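Local coordinates for catechol O-methyltransferase (Niastella koreensis, PDB 7CVW), which transfers a methyl group from S-adenosyl-L-methionine to a hydroxyl of catechol-like compounds in a reaction that needs a divalent metal, best Mg(2+), without regiospecificity between meta and para positions, at residues 84-90 / 110-116; 33-37 / 93-97; 6-11 / 206-210. One frame throughout, in Å; residues are numbered along the deposited sequence.

Overall arrangement
All three contacts belong to one class I methyltransferase domain, a mixed sheet flanked by helices. Along the chain, contact 3 closes the widest loop, from helix 4-17 to the turn between strands 199-206 and 213-220; contacts 1 and 2 are nested inside it, their segments alternating. Contact 1 pairs strand 84-89 with the outermost strand 111-115, and contact 2 uses helix 92-104, which connects those strands. Their centres lie about 15 Å apart and they touch, with Glu89 and His94 both reaching the ribose of S-adenosyl-L-homocysteine. Contact 3 is remote, its centre about 29 Å from that of contact 1 and about 25 Å from that of contact 2, and borders the second subunit of the homodimer.

Contact 1 of 3, residues 84-90 / 110-116; sequences RLITLEY and QVQIRTG. With SAH (S-adenosyl-L-homocysteine), chain E.
Two neighbouring parallel strands meet here at one edge of the central sheet, 84-89 lying inside and 111-115 outermost within the chain. Their axes approach to 4.7 Å at 18°, and the register runs evenly from Leu85 opposite Val111 to Leu88 opposite Arg114. Extended backbones set up the parallel ladder: Leu85 N to Gln110 O (2.8 Å), Gln112 N to Leu85 O (2.8 Å), Thr87 N to Gln112 O (2.9 Å), Arg114 N to Thr87 O (2.8 Å) and Glu89 N to Arg114 O (3.0 Å), then a more bent bond from Gly116 N to Glu89 O (3.0 Å).

Leu85 shares one face with Thr87, Val111 and Ile113, whose beta-branched side chains suit extended backbone; Thr87 CG2 lies 3.7 Å from Ile113 CG1, while the Thr87 hydroxyl is hydrogen-bonded to Glu63. On the other face Leu88 (m, t) brings CD2 to 3.7 Å from Arg114 CB, and Arg114 forms a salt bridge with Glu128.

At the ladder's C-terminal end, Glu89 (chi1 t, chi2 p) receives both ribose hydroxyls of S-adenosyl-L-homocysteine, O3' on OE1 and O2' on OE2, each at 2.6 Å. An acidic residue gripping the ribose diol at the end of the second strand is a hallmark of the Rossmann-like class I methyltransferase fold, where that strand opens this beta-alpha-beta unit.

Contact 2 of 3, residues 33-37 / 93-97; sequences EAGMP and KHAAV. With SAH (S-adenosyl-L-homocysteine), chain E.
Polar contacts lie at the solvent side, where the end of helix 22-34 and the loop after it meet the first turns of helix 92-104. Lys93 is long enough to span the gap: with chi3 p and the other chi angles t, Lys93 NZ donates to Ala34 O at 2.8 Å and more weakly to Gly35 O at 3.5 Å. Gly35 is the first residue to leave helical angles; its left-handed phi 67°, psi 39°, easy for glycine, belongs to a Schellman motif.

Apolar packing follows along the helix. Ala34 CB is 3.8 Å from Val97 CG2, and Met36 SD is 3.9 Å from Val97 CG1; Lys93 and Val97, one turn apart, thus face the same segment. The nearest CA pairs, Ala34-Val97 and Met36-His94, are both 7.5 Å apart. Pro37 CD packs 4.1 Å from His94 CE1.

Helix 92-104 is the crossover helix of a Rossmann-like beta-alpha-beta unit, and near its start His94 reaches the S-adenosylmethionine site.

A CH-pi contact involves this imidazole: Met36 (m, t, p) curls its CE over one face, 3.8 Å from the centroid of the His94 ring.

The ligand interaction is a hydrogen bond: with chi1 m, His94 ND1 donates to O3' of S-adenosyl-L-homocysteine at 2.9 Å.

Contact 3 of 3, residues 6-11 / 206-210; sequences FESVDH and MVGVK
Helix 4-17 packs here on the turn of the antiparallel hairpin formed by strands 199-206 and 213-220, which lie at one side of the methyltransferase sheet. Segment 6-11 is regular helix, whereas 207-210 is loop; the closest CA pairs are Phe6-Gly208 and Glu7-Val209, both 4.5 Å.

Phe6 (chi1 m) lays a ring face on Val207: CB of Val207 stands 4.1 Å from the Phe6 ring centroid in a CH-pi contact, and Phe6 CD1 is 3.5 Å from Val207 CG2. The same ring meets Tyr212 of the second subunit edge-to-face, so a large aromatic here serves both the fold and the dimer interface. Phe6 O accepts a CA-H...O contact from Gly208 CA at 3.5 Å. Glu7, one residue on, rests its aliphatic CG 3.6 Å from Gly208 O.

Asp10 points toward the loop one turn after Phe6. Its OD1 takes a hydrogen bond from Asn44, while Asp10 OD2 lies 3.4 Å from Gly208 CA. Glycine suits position 208 because its backbone (phi 154°, psi -142°) would jam a side chain against the preceding carbonyl, and a CB would also clash with Asp10 OD2. Asp10 OD2 accepts the hydrogen bond from Val209 N at 2.9 Å. Finally His11 brings its ring edge to Val209, with His11 CE1 3.6 Å from Val209 CG1.

Contact 1 of 3, residues 84-90 / 110-116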
loop_
_atom_site.group_PDB
_atom_site.type_symbol
_atom_site.label_atom_id
_atom_site.label_comp_id
_atom_site.label_asym_id
_atom_site.label_seq_id
_atom_site.Cartn_x
_atom_site.Cartn_y
_atom_site.Cartn_z
ATOM N N ARG A 84 -18.512 8.993 -8.159
ATOM C CA ARG A 84 -19.230 9.393 -6.936
ATOM C C ARG A 84 -18.518 8.825 -5.719
ATOM O O ARG A 84 -17.980 7.700 -5.787
ATOM C CB ARG A 84 -20.679 8.897 -6.985
ATOM C CG ARG A 84 -21.525 9.520 -8.088
ATOM C CD ARG A 84 -21.783 11.004 -7.864
ATOM N NE ARG A 84 -22.574 11.601 -8.937
ATOM C CZ ARG A 84 -22.096 12.194 -10.036
ATOM N NH1 ARG A 84 -20.796 12.309 -10.254
ATOM N NH2 ARG A 84 -22.946 12.686 -10.924
ATOM N N LEU A 85 -18.516 9.593 -4.644
ATOM C CA LEU A 85 -18.087 9.103 -3.319
ATOM C C LEU A 85 -19.222 9.367 -2.329
ATOM O O LEU A 85 -19.700 10.500 -2.204
ATOM C CB LEU A 85 -16.785 9.796 -2.925
ATOM C CG LEU A 85 -16.082 9.239 -1.686
ATOM C CD1 LEU A 85 -14.596 9.532 -1.749
ATOM C CD2 LEU A 85 -16.683 9.797 -0.417
ATOM N N ILE A 86 -19.662 8.324 -1.658
ATOM C CA ILE A 86 -20.662 8.430 -0.562
ATOM C C ILE A 86 -19.903 8.292 0.760
ATOM O O ILE A 86 -19.122 7.366 0.895
ATOM C CB ILE A 86 -21.739 7.345 -0.728
ATOM C CG1 ILE A 86 -22.473 7.496 -2.065
ATOM C CG2 ILE A 86 -22.678 7.396 0.454
ATOM C CD1 ILE A 86 -23.451 6.375 -2.362
ATOM N N THR A 87 -20.054 9.244 1.672
ATOM C CA THR A 87 -19.342 9.189 2.978
ATOM C C THR A 87 -20.380 9.283 4.082
ATOM O O THR A 87 -21.334 10.090 3.940
ATOM C CB THR A 87 -18.235 10.247 3.013
ATOM O OG1 THR A 87 -17.474 10.106 4.224
ATOM C CG2 THR A 87 -18.773 11.651 2.881
ATOM N N LEU A 88 -20.196 8.503 5.141
ATOM C CA LEU A 88 -21.172 8.378 6.249
ATOM C C LEU A 88 -20.584 9.032 7.495
ATOM O O LEU A 88 -19.412 8.797 7.818
ATOM C CB LEU A 88 -21.484 6.912 6.508
ATOM C CG LEU A 88 -21.865 6.074 5.294
ATOM C CD1 LEU A 88 -22.355 4.686 5.701
ATOM C CD2 LEU A 88 -22.826 6.776 4.370
ATOM N N GLU A 89 -21.347 9.927 8.116
ATOM C CA GLU A 89 -20.882 10.669 9.298
ATOM C C GLU A 89 -22.031 10.809 10.287
ATOM O O GLU A 89 -23.039 11.440 9.941
ATOM C CB GLU A 89 -20.367 12.039 8.853
ATOM C CG GLU A 89 -20.005 12.933 10.027
ATOM C CD GLU A 89 -18.997 12.303 10.983
ATOM O OE1 GLU A 89 -17.910 11.846 10.529
ATOM O OE2 GLU A 89 -19.295 12.243 12.192
ATOM N N TYR A 90 -21.845 10.306 11.506
ATOM C CA TYR A 90 -22.888 10.286 12.573
ATOM C C TYR A 90 -23.109 11.680 13.165
ATOM O O TYR A 90 -24.270 11.980 13.548
ATOM C CB TYR A 90 -22.468 9.272 13.649
ATOM C CG TYR A 90 -23.137 9.303 14.998
ATOM C CD1 TYR A 90 -24.520 9.267 15.106
ATOM C CD2 TYR A 90 -22.393 9.244 16.164
ATOM C CE1 TYR A 90 -25.145 9.226 16.342
ATOM C CE2 TYR A 90 -22.996 9.224 17.403
ATOM C CZ TYR A 90 -24.378 9.217 17.496
ATOM O OH TYR A 90 -24.984 9.177 18.722
ATOM N N GLN A 110 -19.843 15.521 -6.708
ATOM C CA GLN A 110 -19.316 14.132 -6.739
ATOM C C GLN A 110 -19.349 13.471 -5.356
ATOM O O GLN A 110 -19.152 12.250 -5.291
ATOM C CB GLN A 110 -17.897 14.128 -7.280
ATOM C CG GLN A 110 -17.838 14.459 -8.770
ATOM C CD GLN A 110 -16.429 14.845 -9.123
ATOM O OE1 GLN A 110 -15.977 15.948 -8.812
ATOM N NE2 GLN A 110 -15.720 13.924 -9.761
ATOM N N VAL A 111 -19.536 14.226 -4.293
ATOM C CA VAL A 111 -19.457 13.653 -2.926
ATOM C C VAL A 111 -20.826 13.815 -2.298
ATOM O O VAL A 111 -21.309 14.937 -2.256
ATOM C CB VAL A 111 -18.347 14.311 -2.096
ATOM C CG1 VAL A 111 -18.374 13.825 -0.649
ATOM C CG2 VAL A 111 -16.986 14.069 -2.748
ATOM N N GLN A 112 -21.367 12.731 -1.755
ATOM C CA GLN A 112 -22.619 12.751 -0.987
ATOM C C GLN A 112 -22.286 12.416 0.466
ATOM O O GLN A 112 -21.777 11.309 0.726
ATOM C CB GLN A 112 -23.636 11.766 -1.535
ATOM C CG GLN A 112 -24.932 11.839 -0.744
ATOM C CD GLN A 112 -25.961 10.854 -1.228
ATOM O OE1 GLN A 112 -25.717 9.649 -1.308
ATOM N NE2 GLN A 112 -27.142 11.375 -1.523
ATOM N N ILE A 113 -22.560 13.342 1.373
ATOM C CA ILE A 113 -22.392 13.112 2.827
ATOM C C ILE A 113 -23.737 12.660 3.362
ATOM O O ILE A 113 -24.699 13.394 3.181
ATOM C CB ILE A 113 -21.896 14.351 3.578
ATOM C CG1 ILE A 113 -20.579 14.850 2.986
ATOM C CG2 ILE A 113 -21.789 14.042 5.063
ATOM C CD1 ILE A 113 -20.188 16.232 3.434
ATOM N N ARG A 114 -23.786 11.497 4.006
ATOM C CA ARG A 114 -25.035 11.002 4.622
ATOM C C ARG A 114 -24.864 11.077 6.130
ATOM O O ARG A 114 -23.885 10.476 6.654
ATOM C CB ARG A 114 -25.310 9.578 4.169
ATOM C CG ARG A 114 -25.700 9.472 2.710
ATOM C CD ARG A 114 -26.816 8.481 2.720
ATOM N NE ARG A 114 -26.941 7.986 1.408
ATOM C CZ ARG A 114 -27.718 6.989 1.065
ATOM N NH1 ARG A 114 -28.479 6.343 1.938
ATOM N NH2 ARG A 114 -27.708 6.664 -0.200
ATOM N N THR A 115 -25.732 11.825 6.809
ATOM C CA THR A 115 -25.583 12.147 8.249
ATOM C C THR A 115 -26.389 11.141 9.073
ATOM O O THR A 115 -27.592 11.294 9.231
ATOM C CB THR A 115 -26.005 13.584 8.556
ATOM O OG1 THR A 115 -25.296 14.457 7.659
ATOM C CG2 THR A 115 -25.745 13.934 10.007
ATOM N N GLY A 116 -25.713 10.164 9.648
ATOM C CA GLY A 116 -26.329 9.194 10.556
ATOM C C GLY A 116 -25.364 8.091 10.884
ATOM O O GLY A 116 -24.215 8.178 10.436
HETATM N N SAH E . -11.643 9.497 7.627
HETATM C CA SAH E . -11.481 10.784 8.332
HETATM C CB SAH E . -11.439 10.569 9.853
HETATM C CG SAH E . -12.658 9.921 10.421
HETATM S SD SAH E . -12.552 10.175 12.239
HETATM C C SAH E . -10.176 11.401 7.826
HETATM O O SAH E . -10.187 12.532 7.499
HETATM O OXT SAH E . -9.236 10.681 7.824
HETATM C "C5'" SAH E . -13.960 9.158 12.784
HETATM C "C4'" SAH E . -15.274 9.773 12.388
HETATM O "O4'" SAH E . -16.268 8.757 12.565
HETATM C "C3'" SAH E . -15.755 10.974 13.232
HETATM O "O3'" SAH E . -16.103 12.092 12.436
HETATM C "C2'" SAH E . -16.977 10.434 13.980
HETATM O "O2'" SAH E . -17.956 11.400 14.246
HETATM C "C1'" SAH E . -17.443 9.375 13.000
HETATM N N9 SAH E . -18.321 8.372 13.560
HETATM C C8 SAH E . -18.374 7.926 14.847
HETATM N N7 SAH E . -19.307 7.037 15.043
HETATM C C5 SAH E . -19.910 6.886 13.811
HETATM C C6 SAH E . -20.968 6.076 13.353
HETATM N N6 SAH E . -21.650 5.259 14.129
HETATM N N1 SAH E . -21.317 6.183 12.069
HETATM C C2 SAH E . -20.633 7.022 11.292
HETATM N N3 SAH E . -19.644 7.838 11.613
HETATM C C4 SAH E . -19.303 7.706 12.890
#

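Contact 2 of 3, residues 33-37 / 93-97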
loop_
_atom_site.group_PDB
_atom_site.type_symbol
_atom_site.label_atom_id
_atom_site.label_comp_id
_atom_site.label_asym_id
_atom_site.label_seq_id
_atom_site.Cartn_x
_atom_site.Cartn_y
_atom_site.Cartn_z
ATOM N N GLU A 33 -11.164 25.011 14.806
ATOM C CA GLU A 33 -12.241 26.042 14.798
ATOM C C GLU A 33 -13.580 25.395 15.212
ATOM O O GLU A 33 -14.408 26.039 15.898
ATOM C CB GLU A 33 -12.248 26.670 13.404
ATOM C CG GLU A 33 -13.432 27.552 13.091
ATOM C CD GLU A 33 -13.604 27.921 11.621
ATOM O OE1 GLU A 33 -13.089 27.188 10.743
ATOM O OE2 GLU A 33 -14.282 28.935 11.354
ATOM N N ALA A 34 -13.834 24.169 14.758
ATOM C CA ALA A 34 -15.114 23.458 14.969
ATOM C C ALA A 34 -15.102 22.638 16.264
ATOM O O ALA A 34 -16.156 22.050 16.552
ATOM C CB ALA A 34 -15.410 22.581 13.786
ATOM N N GLY A 35 -13.992 22.591 17.000
ATOM C CA GLY A 35 -13.880 21.784 18.230
ATOM C C GLY A 35 -13.942 20.299 17.920
ATOM O O GLY A 35 -14.506 19.523 18.704
ATOM N N MET A 36 -13.306 19.895 16.823
ATOM C CA MET A 36 -13.287 18.475 16.342
ATOM C C MET A 36 -11.936 17.867 16.640
ATOM O O MET A 36 -10.943 18.576 16.632
ATOM C CB MET A 36 -13.592 18.446 14.841
ATOM C CG MET A 36 -15.033 18.812 14.502
ATOM S SD MET A 36 -15.354 19.165 12.741
ATOM C CE MET A 36 -15.054 17.545 12.041
ATOM N N PRO A 37 -11.876 16.543 16.872
ATOM C CA PRO A 37 -10.595 15.901 17.146
ATOM C C PRO A 37 -9.664 15.925 15.924
ATOM O O PRO A 37 -10.128 15.816 14.798
ATOM C CB PRO A 37 -10.996 14.491 17.564
ATOM C CG PRO A 37 -12.321 14.261 16.882
ATOM C CD PRO A 37 -13.005 15.609 16.848
ATOM N N LYS A 93 -22.666 18.042 13.227
ATOM C CA LYS A 93 -21.703 19.165 13.218
ATOM C C LYS A 93 -20.522 18.805 12.314
ATOM O O LYS A 93 -20.115 19.617 11.444
ATOM C CB LYS A 93 -21.222 19.472 14.634
ATOM C CG LYS A 93 -20.223 20.608 14.729
ATOM C CD LYS A 93 -19.549 20.716 16.064
ATOM C CE LYS A 93 -18.436 19.713 16.267
ATOM N NZ LYS A 93 -17.726 19.974 17.536
ATOM N N HIS A 94 -19.961 17.602 12.481
ATOM C CA HIS A 94 -18.874 17.118 11.603
ATOM C C HIS A 94 -19.341 17.120 10.152
ATOM O O HIS A 94 -18.624 17.612 9.296
ATOM C CB HIS A 94 -18.453 15.708 12.001
ATOM C CG HIS A 94 -17.802 15.637 13.331
ATOM N ND1 HIS A 94 -17.038 14.546 13.704
ATOM C CD2 HIS A 94 -17.773 16.499 14.372
ATOM C CE1 HIS A 94 -16.561 14.751 14.919
ATOM N NE2 HIS A 94 -17.006 15.951 15.365
ATOM N N ALA A 95 -20.549 16.634 9.902
ATOM C CA ALA A 95 -21.065 16.520 8.521
ATOM C C ALA A 95 -21.179 17.920 7.917
ATOM O O ALA A 95 -20.892 18.076 6.718
ATOM C CB ALA A 95 -22.378 15.780 8.535
ATOM N N ALA A 96 -21.627 18.906 8.693
ATOM C CA ALA A 96 -21.792 20.302 8.192
ATOM C C ALA A 96 -20.412 20.887 7.857
ATOM O O ALA A 96 -20.278 21.612 6.840
ATOM C CB ALA A 96 -22.511 21.173 9.190
ATOM N N VAL A 97 -19.423 20.628 8.709
ATOM C CA VAL A 97 -18.037 21.109 8.488
ATOM C C VAL A 97 -17.466 20.441 7.249
ATOM O O VAL A 97 -16.912 21.172 6.387
ATOM C CB VAL A 97 -17.160 20.876 9.722
ATOM C CG1 VAL A 97 -15.693 21.151 9.420
ATOM C CG2 VAL A 97 -17.668 21.737 10.854
HETATM N N SAH E . -11.643 9.497 7.627
HETATM C CA SAH E . -11.481 10.784 8.332
HETATM C CB SAH E . -11.439 10.569 9.853
HETATM C CG SAH E . -12.658 9.921 10.421
HETATM S SD SAH E . -12.552 10.175 12.239
HETATM C C SAH E . -10.176 11.401 7.826
HETATM O O SAH E . -10.187 12.532 7.499
HETATM O OXT SAH E . -9.236 10.681 7.824
HETATM C "C5'" SAH E . -13.960 9.158 12.784
HETATM C "C4'" SAH E . -15.274 9.773 12.388
HETATM O "O4'" SAH E . -16.268 8.757 12.565
HETATM C "C3'" SAH E . -15.755 10.974 13.232
HETATM O "O3'" SAH E . -16.103 12.092 12.436
HETATM C "C2'" SAH E . -16.977 10.434 13.980
HETATM O "O2'" SAH E . -17.956 11.400 14.246
HETATM C "C1'" SAH E . -17.443 9.375 13.000
HETATM N N9 SAH E . -18.321 8.372 13.560
HETATM C C8 SAH E . -18.374 7.926 14.847
HETATM N N7 SAH E . -19.307 7.037 15.043
HETATM C C5 SAH E . -19.910 6.886 13.811
HETATM C C6 SAH E . -20.968 6.076 13.353
HETATM N N6 SAH E . -21.650 5.259 14.129
HETATM N N1 SAH E . -21.317 6.183 12.069
HETATM C C2 SAH E . -20.633 7.022 11.292
HETATM N N3 SAH E . -19.644 7.838 11.613
HETATM C C4 SAH E . -19.303 7.706 12.890
#

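Contact 3 of 3, residues 6-11 / 206-210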
loop_
_atom_site.group_PDB
_atom_site.type_symbol
_atom_site.label_atom_id
_atom_site.label_comp_id
_atom_site.label_asym_id
_atom_site.label_seq_id
_atom_site.Cartn_x
_atom_site.Cartn_y
_atom_site.Cartn_z
ATOM N N PHE A 6 10.396 9.130 12.902
ATOM C CA PHE A 6 9.251 8.834 11.998
ATOM C C PHE A 6 8.578 10.133 11.545
ATOM O O PHE A 6 8.180 10.251 10.373
ATOM C CB PHE A 6 8.244 7.884 12.637
ATOM C CG PHE A 6 8.888 6.624 13.144
ATOM C CD1 PHE A 6 9.610 5.795 12.300
ATOM C CD2 PHE A 6 8.769 6.274 14.478
ATOM C CE1 PHE A 6 10.202 4.641 12.784
ATOM C CE2 PHE A 6 9.391 5.135 14.966
ATOM C CZ PHE A 6 10.074 4.304 14.109
ATOM N N GLU A 7 8.450 11.110 12.443
ATOM C CA GLU A 7 7.870 12.424 12.082
ATOM C C GLU A 7 8.807 13.119 11.088
ATOM O O GLU A 7 8.323 13.624 10.076
ATOM C CB GLU A 7 7.687 13.275 13.334
ATOM C CG GLU A 7 6.762 12.647 14.352
ATOM C CD GLU A 7 6.675 13.417 15.663
ATOM O OE1 GLU A 7 7.357 14.469 15.760
ATOM O OE2 GLU A 7 5.926 12.959 16.585
ATOM N N SER A 8 10.108 13.152 11.362
ATOM C CA SER A 8 11.071 13.839 10.460
ATOM C C SER A 8 11.015 13.202 9.072
ATOM O O SER A 8 11.008 13.924 8.050
ATOM C CB SER A 8 12.452 13.798 11.022
ATOM O OG SER A 8 12.479 14.519 12.240
ATOM N N VAL A 9 10.995 11.875 9.016
ATOM C CA VAL A 9 10.935 11.172 7.708
ATOM C C VAL A 9 9.596 11.468 7.019
ATOM O O VAL A 9 9.581 11.649 5.791
ATOM C CB VAL A 9 11.216 9.665 7.843
ATOM C CG1 VAL A 9 10.850 8.914 6.579
ATOM C CG2 VAL A 9 12.684 9.445 8.180
ATOM N N ASP A 10 8.499 11.522 7.777
ATOM C CA ASP A 10 7.180 11.830 7.166
ATOM C C ASP A 10 7.253 13.221 6.513
ATOM O O ASP A 10 6.753 13.375 5.408
ATOM C CB ASP A 10 6.026 11.713 8.164
ATOM C CG ASP A 10 4.800 10.943 7.648
ATOM O OD1 ASP A 10 4.927 10.161 6.689
ATOM O OD2 ASP A 10 3.742 11.086 8.258
ATOM N N HIS A 11 7.888 14.202 7.152
ATOM C CA HIS A 11 7.997 15.577 6.603
ATOM C C HIS A 11 8.851 15.570 5.332
ATOM O O HIS A 11 8.500 16.241 4.376
ATOM C CB HIS A 11 8.585 16.532 7.649
ATOM C CG HIS A 11 7.607 17.069 8.632
ATOM N ND1 HIS A 11 6.727 16.277 9.338
ATOM C CD2 HIS A 11 7.399 18.334 9.065
ATOM C CE1 HIS A 11 6.015 17.022 10.165
ATOM N NE2 HIS A 11 6.405 18.290 10.011
ATOM N N MET A 206 2.048 1.273 10.102
ATOM C CA MET A 206 2.283 2.667 9.669
ATOM C C MET A 206 2.892 3.500 10.783
ATOM O O MET A 206 2.467 3.422 11.939
ATOM C CB MET A 206 0.996 3.297 9.160
ATOM C CG MET A 206 0.579 2.663 7.848
ATOM S SD MET A 206 -0.748 3.599 7.091
ATOM C CE MET A 206 -0.976 2.606 5.613
ATOM N N VAL A 207 3.888 4.288 10.381
ATOM C CA VAL A 207 4.555 5.281 11.258
ATOM C C VAL A 207 4.635 6.604 10.502
ATOM O O VAL A 207 4.459 6.629 9.267
ATOM C CB VAL A 207 5.933 4.788 11.731
ATOM C CG1 VAL A 207 5.779 3.570 12.626
ATOM C CG2 VAL A 207 6.861 4.476 10.564
ATOM N N GLY A 208 4.836 7.688 11.238
ATOM C CA GLY A 208 4.915 9.030 10.648
ATOM C C GLY A 208 4.518 10.078 11.656
ATOM O O GLY A 208 4.864 9.946 12.815
ATOM N N VAL A 209 3.806 11.103 11.206
ATOM C CA VAL A 209 3.383 12.216 12.092
ATOM C C VAL A 209 2.349 11.734 13.113
ATOM O O VAL A 209 2.227 12.372 14.169
ATOM C CB VAL A 209 2.892 13.430 11.295
ATOM C CG1 VAL A 209 4.041 14.065 10.531
ATOM C CG2 VAL A 209 1.715 13.122 10.389
ATOM N N LYS A 210 1.580 10.694 12.822
ATOM C CA LYS A 210 0.583 10.165 13.782
ATOM C C LYS A 210 1.209 9.037 14.609
ATOM O O LYS A 210 2.265 8.488 14.225
ATOM C CB LYS A 210 -0.648 9.655 13.032
ATOM C CG LYS A 210 -1.330 10.687 12.145
ATOM C CD LYS A 210 -2.600 10.159 11.502
ATOM C CE LYS A 210 -3.712 9.879 12.488
ATOM N NZ LYS A 210 -4.982 9.602 11.798
#